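Local atomic coordinates of metallophosphoesterase (Sphaerobacter thermophilus, PDB entry 3RQZ), a protein that binds zinc ions and probably acts as a phosphatase of the calcineurin-like metallophosphoesterase superfamily. Residues L35-G40 / G63-A68. Numbering follows the deposited sequence.
Sequences LGDIVG and GNHDWA. With ZN (zinc ion), chain D.
A buried, polar contact in which the carboxylates of Asp37 and Asp66 each accept backbone N-H groups of the other segment joins the metal-binding loop after strand 31-34 to the start of helix 64-69. The Asp66 carboxylate does most of the joining. Its OD1 takes the N-H of Val39 at 3.3 Å, met nearly along the C-O axis, while OD2 receives a weak, bent bond from the N of Asp37 (2.7 Å, 129°). A straighter bond reaches OD2 within 63-68, from the N of Gly63, the N-cap residue, so one oxygen is shared by both segments. In return, Asp37 OD1 accepts the N-H of His65 at 2.8 Å, on the syn side and 26° out of the carboxylate plane. The Asp37 CG lies beside its own backbone N (chi1 -82°). OD1 faces the helix start, and OD2 binds zinc at 2.2 Å, with Asp11, His13, His152 and a water as the other ligands of that ion. The sequences Gly-Asp-Ile-Val-Gly and Gly-Asn-His-Asp match the GDxxG and GNHD motifs of calcineurin-like metallophosphoesterases; Asp37 is shared by the two zinc sites, with His150 on the second. Asp66 is thus a second-shell residue that positions the ligand-bearing loop. At Gly36 the backbone angles themselves call for glycine, and a CB there would also collide with the N of Gly63; at Gly63 a CB would collide with Asp37 OD1. Carbon also packs against oxygen: Val39 CG2 lies 3.5 Å from Asp66 OD1, and His65 CB 3.5 Å from the O of Val39.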
loop_
_atom_site.group_PDB
_atom_site.type_symbol
_atom_site.label_atom_id
_atom_site.label_comp_id
_atom_site.label_asym_id
_atom_site.label_seq_id
_atom_site.Cartn_x
_atom_site.Cartn_y
_atom_site.Cartn_z
ATOM N N LEU A 35 2.914 -0.576 -3.799
ATOM C CA LEU A 35 3.353 0.715 -3.321
ATOM C C LEU A 35 4.065 0.654 -1.969
ATOM O O LEU A 35 4.241 1.673 -1.310
ATOM C CB LEU A 35 2.148 1.682 -3.285
ATOM C CG LEU A 35 1.742 2.344 -4.593
ATOM C CD1 LEU A 35 1.608 1.354 -5.756
ATOM C CD2 LEU A 35 0.419 3.211 -4.431
ATOM N N GLY A 36 4.519 -0.526 -1.562
ATOM C CA GLY A 36 5.392 -0.599 -0.388
ATOM C C GLY A 36 4.656 -0.877 0.900
ATOM O O GLY A 36 3.415 -1.043 0.903
ATOM N N ASP A 37 5.419 -0.915 2.003
ATOM C CA ASP A 37 4.924 -1.428 3.279
ATOM C C ASP A 37 4.339 -2.846 3.136
ATOM O O ASP A 37 3.211 -3.128 3.547
ATOM C CB ASP A 37 3.922 -0.467 3.940
ATOM C CG ASP A 37 4.604 0.654 4.711
ATOM O OD1 ASP A 37 5.856 0.745 4.721
ATOM O OD2 ASP A 37 3.892 1.467 5.304
ATOM N N ILE A 38 5.155 -3.729 2.557
ATOM C CA ILE A 38 4.899 -5.144 2.509
ATOM C C ILE A 38 4.947 -5.786 3.915
ATOM O O ILE A 38 4.269 -6.773 4.170
ATOM C CB ILE A 38 5.962 -5.808 1.620
ATOM C CG1 ILE A 38 6.093 -5.047 0.281
ATOM C CG2 ILE A 38 5.621 -7.237 1.361
ATOM C CD1 ILE A 38 7.257 -5.550 -0.641
ATOM N N VAL A 39 5.778 -5.239 4.807
ATOM C CA VAL A 39 5.977 -5.832 6.136
ATOM C C VAL A 39 5.616 -4.811 7.186
ATOM O O VAL A 39 5.323 -3.648 6.860
ATOM C CB VAL A 39 7.457 -6.312 6.365
ATOM C CG1 VAL A 39 7.895 -7.347 5.296
ATOM C CG2 VAL A 39 8.427 -5.099 6.363
ATOM N N GLY A 40 5.674 -5.238 8.446
ATOM C CA GLY A 40 5.342 -4.391 9.596
ATOM C C GLY A 40 3.931 -4.680 10.058
ATOM O O GLY A 40 3.032 -4.869 9.218
ATOM N N GLY A 63 8.340 1.011 1.120
ATOM C CA GLY A 63 7.597 1.815 2.111
ATOM C C GLY A 63 8.458 2.131 3.330
ATOM O O GLY A 63 9.584 1.608 3.459
ATOM N N ASN A 64 7.957 2.985 4.231
ATOM C CA ASN A 64 8.746 3.347 5.422
ATOM C C ASN A 64 8.980 2.146 6.355
ATOM O O ASN A 64 10.060 2.008 6.978
ATOM C CB ASN A 64 8.098 4.535 6.176
ATOM C CG ASN A 64 6.618 4.291 6.505
ATOM O OD1 ASN A 64 5.811 4.027 5.616
ATOM N ND2 ASN A 64 6.261 4.426 7.782
ATOM N N HIS A 65 7.987 1.276 6.477
ATOM C CA HIS A 65 8.194 0.052 7.314
ATOM C C HIS A 65 9.216 -0.928 6.735
ATOM O O HIS A 65 10.023 -1.492 7.488
ATOM C CB HIS A 65 6.862 -0.641 7.639
ATOM C CG HIS A 65 6.053 0.129 8.619
ATOM N ND1 HIS A 65 6.021 -0.185 9.961
ATOM C CD2 HIS A 65 5.303 1.250 8.466
ATOM C CE1 HIS A 65 5.262 0.694 10.594
ATOM N NE2 HIS A 65 4.811 1.573 9.711
ATOM N N ASP A 66 9.182 -1.138 5.413
ATOM C CA ASP A 66 10.215 -1.940 4.739
ATOM C C ASP A 66 11.600 -1.343 5.006
ATOM O O ASP A 66 12.537 -2.074 5.336
ATOM C CB ASP A 66 9.988 -2.041 3.199
ATOM C CG ASP A 66 8.537 -2.290 2.816
ATOM O OD1 ASP A 66 7.902 -3.185 3.453
ATOM O OD2 ASP A 66 8.026 -1.592 1.882
ATOM N N TRP A 67 11.733 -0.019 4.842
ATOM C CA TRP A 67 13.017 0.679 5.000
ATOM C C TRP A 67 13.537 0.582 6.446
ATOM O O TRP A 67 14.729 0.396 6.687
ATOM C CB TRP A 67 12.833 2.154 4.559
ATOM C CG TRP A 67 14.063 3.045 4.615
ATOM C CD1 TRP A 67 14.214 4.195 5.378
ATOM C CD2 TRP A 67 15.290 2.901 3.867
ATOM N NE1 TRP A 67 15.465 4.738 5.169
ATOM C CE2 TRP A 67 16.135 3.983 4.235
ATOM C CE3 TRP A 67 15.753 1.968 2.927
ATOM C CZ2 TRP A 67 17.430 4.144 3.709
ATOM C CZ3 TRP A 67 17.068 2.125 2.406
ATOM C CH2 TRP A 67 17.873 3.214 2.793
ATOM N N ALA A 68 12.626 0.708 7.403
ATOM C CA ALA A 68 12.963 0.530 8.834
ATOM C C ALA A 68 13.493 -0.873 9.132
ATOM O O ALA A 68 14.462 -1.038 9.889
ATOM C CB ALA A 68 11.736 0.786 9.695
HETATM ZN ZN ZN D . 1.734 1.548 5.837
HETATM O O HOH W 1 2.184 2.590 8.008
#